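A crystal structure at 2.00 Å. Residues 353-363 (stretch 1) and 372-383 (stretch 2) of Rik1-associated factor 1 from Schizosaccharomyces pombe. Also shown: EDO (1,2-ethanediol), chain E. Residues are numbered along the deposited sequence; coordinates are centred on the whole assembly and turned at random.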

# COMPACT_ATOMS: atom_id res chain seq x y z
N THR A 353 12.58 1.28 -7.68
CA THR A 353 11.99 2.51 -7.20
C THR A 353 11.47 3.35 -8.36
O THR A 353 12.01 3.32 -9.47
CB THR A 353 12.99 3.33 -6.33
OG1 THR A 353 14.09 3.79 -7.12
CG2 THR A 353 13.52 2.49 -5.19
N GLY A 354 10.39 4.08 -8.11
CA GLY A 354 9.80 4.93 -9.14
C GLY A 354 9.53 6.30 -8.59
O GLY A 354 8.92 6.46 -7.51
N GLY A 355 9.95 7.32 -9.34
CA GLY A 355 9.89 8.67 -8.82
C GLY A 355 9.16 9.66 -9.72
O GLY A 355 8.48 9.30 -10.68
N SER A 356 9.30 10.93 -9.38
CA SER A 356 8.55 11.96 -10.07
C SER A 356 9.23 12.40 -11.36
O SER A 356 8.69 13.25 -12.07
CB SER A 356 8.28 13.16 -9.15
OG SER A 356 9.48 13.84 -8.81
N ASP A 357 10.41 11.84 -11.66
CA ASP A 357 10.99 11.99 -12.98
C ASP A 357 10.25 11.08 -13.96
O ASP A 357 10.54 11.09 -15.17
CB ASP A 357 12.52 11.70 -12.99
CG ASP A 357 12.88 10.34 -12.33
OD1 ASP A 357 11.97 9.69 -11.78
OD2 ASP A 357 14.07 9.94 -12.34
N GLY A 358 9.31 10.28 -13.46
CA GLY A 358 8.60 9.33 -14.31
C GLY A 358 9.38 8.05 -14.62
O GLY A 358 8.95 7.23 -15.41
N ILE A 359 10.53 7.87 -13.98
CA ILE A 359 11.37 6.70 -14.29
C ILE A 359 11.29 5.63 -13.22
O ILE A 359 11.25 5.93 -12.03
CB ILE A 359 12.86 7.10 -14.46
CG1 ILE A 359 13.01 8.30 -15.40
CG2 ILE A 359 13.69 5.91 -14.96
CD1 ILE A 359 12.79 7.97 -16.87
N VAL A 360 11.27 4.39 -13.66
CA VAL A 360 11.43 3.24 -12.77
C VAL A 360 12.88 2.80 -12.85
O VAL A 360 13.35 2.41 -13.92
CB VAL A 360 10.49 2.07 -13.16
CG1 VAL A 360 10.76 0.85 -12.29
CG2 VAL A 360 9.02 2.52 -13.06
N LYS A 361 13.60 2.89 -11.74
CA LYS A 361 15.02 2.58 -11.71
C LYS A 361 15.24 1.25 -10.98
O LYS A 361 14.51 0.94 -10.02
CB LYS A 361 15.80 3.72 -11.04
CG LYS A 361 15.87 4.99 -11.92
CD LYS A 361 16.57 6.14 -11.25
CE LYS A 361 16.78 7.30 -12.25
NZ LYS A 361 17.68 6.86 -13.37
N VAL A 362 16.21 0.47 -11.47
CA VAL A 362 16.52 -0.84 -10.91
C VAL A 362 17.90 -0.75 -10.23
O VAL A 362 18.84 -0.20 -10.83
CB VAL A 362 16.52 -1.98 -11.97
CG1 VAL A 362 16.83 -3.34 -11.34
CG2 VAL A 362 15.18 -2.03 -12.75
N TRP A 363 18.00 -1.25 -8.99
CA TRP A 363 19.21 -1.14 -8.18
C TRP A 363 19.66 -2.48 -7.60
O TRP A 363 18.82 -3.29 -7.20
CB TRP A 363 18.99 -0.18 -7.00
CG TRP A 363 18.24 1.11 -7.32
CD1 TRP A 363 16.89 1.29 -7.31
CD2 TRP A 363 18.82 2.38 -7.64
NE1 TRP A 363 16.59 2.61 -7.61
CE2 TRP A 363 17.75 3.30 -7.82
CE3 TRP A 363 20.15 2.84 -7.80
CZ2 TRP A 363 17.95 4.64 -8.15
CZ3 TRP A 363 20.35 4.19 -8.13
CH2 TRP A 363 19.26 5.07 -8.30
C1 EDO E . 19.40 3.64 -18.19
O1 EDO E . 19.20 2.23 -18.27
C2 EDO E . 20.89 3.98 -18.24
O2 EDO E . 21.08 5.26 -17.63
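Stretch 2 372-383: IQNFTEMNSAIT

The most unusual feature of this contact is Gly358, which closes a type I beta turn begun at Gly355 and lies flush against the backbone of stretch 2. Its phi/psi of 79/7 suits glycine. A CB here would be jammed against the preceding carbonyl and would fall 2.8 Å from Met378 O, a clash. Without one, Gly358 CA comes within 3.3 Å of Ser380 O, and Met378 N donates a nearly straight hydrogen bond to Gly358 O at 2.7 Å.

Strand 372-377, which begins earlier in the chain, runs antiparallel to strand 359-363. It is mostly extended, but Ile372 (phi/psi -104/-59) and Phe375 (-78/-47) depart from extended values. The angle between the strand directions is 153°, and the axes approach to 4.5 Å. Val362 pairs with Gln373: Val362 N donates to Gln373 O at 2.9 Å, and Ile372 N donates to Val362 O at 2.8 Å. Further along, Phe375 N donates to Val360 O at 2.7 Å, while Val360 N donates to Thr376 O at 3.0 Å. Phe375 and Thr376 thus both bond to Val360.

Val360, Val362, Gln373 and Thr376 share one face of the sheet. Phe375 CB packs 3.8 Å from Val360 CG1 and 3.9 Å from Val362 CG2. The other face carries Ile359, Lys361, Asn374 and Glu377. There Lys361 NZ donates to Asn374 OD1 at 2.7 Å, and a water accepts from both Lys361 NZ and Asn374 ND2. Ile359 CD1 rests 3.5 Å from Glu377 CB. Asn374 N, not used in the pairing, donates to ethanediol O1 at 2.8 Å.

After the strand, stretch 2 passes through a loop and returns to the turn. Ala381 CB lies 3.6 Å from Ser356 CA. Ile382 begins a second strand; its N donates to Gly355 O at 3.1 Å, and its side chain points toward stretch 1.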

# COMPACT_ATOMS: atom_id res chain seq x y z
N ILE A 372 21.46 -0.18 -11.85
CA ILE A 372 21.56 -1.23 -12.84
C ILE A 372 21.09 -0.66 -14.17
O ILE A 372 21.84 -0.62 -15.15
CB ILE A 372 20.66 -2.43 -12.50
CG1 ILE A 372 21.10 -3.05 -11.17
CG2 ILE A 372 20.65 -3.44 -13.64
CD1 ILE A 372 22.52 -3.58 -11.15
N GLN A 373 19.85 -0.19 -14.18
CA GLN A 373 19.24 0.29 -15.43
C GLN A 373 17.93 1.00 -15.14
O GLN A 373 17.35 0.82 -14.08
CB GLN A 373 18.98 -0.90 -16.35
CG GLN A 373 17.85 -1.80 -15.83
CD GLN A 373 17.43 -2.84 -16.85
OE1 GLN A 373 18.26 -3.49 -17.47
NE2 GLN A 373 16.12 -3.02 -17.00
N ASN A 374 17.51 1.84 -16.07
CA ASN A 374 16.17 2.39 -16.09
C ASN A 374 15.28 1.31 -16.68
O ASN A 374 15.56 0.80 -17.77
CB ASN A 374 16.10 3.67 -16.92
CG ASN A 374 16.80 4.85 -16.24
OD1 ASN A 374 17.12 4.79 -15.06
ND2 ASN A 374 17.02 5.93 -16.98
N PHE A 375 14.23 0.91 -15.96
CA PHE A 375 13.32 -0.12 -16.43
C PHE A 375 12.36 0.45 -17.46
O PHE A 375 12.13 -0.15 -18.51
CB PHE A 375 12.49 -0.73 -15.29
CG PHE A 375 11.51 -1.76 -15.75
CD1 PHE A 375 11.93 -3.00 -16.19
CD2 PHE A 375 10.14 -1.48 -15.77
CE1 PHE A 375 11.01 -3.95 -16.64
CE2 PHE A 375 9.20 -2.43 -16.21
CZ PHE A 375 9.63 -3.65 -16.65
N THR A 376 11.79 1.60 -17.14
CA THR A 376 10.84 2.22 -18.04
C THR A 376 10.71 3.68 -17.69
O THR A 376 11.24 4.12 -16.68
CB THR A 376 9.47 1.51 -18.01
OG1 THR A 376 8.65 1.99 -19.07
CG2 THR A 376 8.74 1.73 -16.65
N GLU A 377 10.07 4.43 -18.58
CA GLU A 377 9.80 5.85 -18.41
C GLU A 377 8.33 6.13 -18.71
O GLU A 377 7.82 5.82 -19.81
CB GLU A 377 10.67 6.71 -19.31
CG GLU A 377 10.20 8.16 -19.29
CD GLU A 377 11.15 9.13 -19.94
OE1 GLU A 377 12.15 8.68 -20.54
OE2 GLU A 377 10.87 10.34 -19.87
N MET A 378 7.62 6.70 -17.74
CA MET A 378 6.21 7.02 -17.93
C MET A 378 6.07 8.52 -18.23
O MET A 378 7.02 9.28 -18.05
CB MET A 378 5.38 6.56 -16.71
CG MET A 378 5.22 5.00 -16.64
SD MET A 378 3.88 4.45 -15.61
CE MET A 378 2.47 4.82 -16.65
N ASN A 379 4.89 8.94 -18.70
CA ASN A 379 4.69 10.30 -19.20
C ASN A 379 4.70 11.38 -18.14
O ASN A 379 4.80 12.56 -18.46
CB ASN A 379 3.37 10.38 -19.96
CG ASN A 379 3.46 9.81 -21.37
OD1 ASN A 379 4.46 9.99 -22.06
ND2 ASN A 379 2.41 9.11 -21.79
N SER A 380 4.57 11.00 -16.88
CA SER A 380 4.55 11.98 -15.80
C SER A 380 5.03 11.32 -14.48
O SER A 380 5.39 10.14 -14.47
CB SER A 380 3.13 12.54 -15.67
OG SER A 380 3.07 13.63 -14.76
N ALA A 381 5.03 12.07 -13.39
CA ALA A 381 5.39 11.52 -12.07
C ALA A 381 4.67 10.20 -11.74
O ALA A 381 3.47 10.06 -11.96
CB ALA A 381 5.10 12.55 -10.96
N ILE A 382 5.41 9.23 -11.21
CA ILE A 382 4.87 7.94 -10.82
C ILE A 382 3.97 8.08 -9.61
O ILE A 382 4.33 8.76 -8.64
CB ILE A 382 6.03 6.97 -10.47
CG1 ILE A 382 6.91 6.71 -11.70
CG2 ILE A 382 5.51 5.65 -9.91
CD1 ILE A 382 6.14 6.10 -12.86
N THR A 383 2.81 7.45 -9.63
CA THR A 383 1.92 7.49 -8.45
C THR A 383 1.84 6.16 -7.68
O THR A 383 1.48 6.15 -6.50
CB THR A 383 0.48 7.95 -8.80
OG1 THR A 383 -0.09 7.09 -9.79
CG2 THR A 383 0.47 9.38 -9.29
O HOH W 1 17.73 8.39 -15.96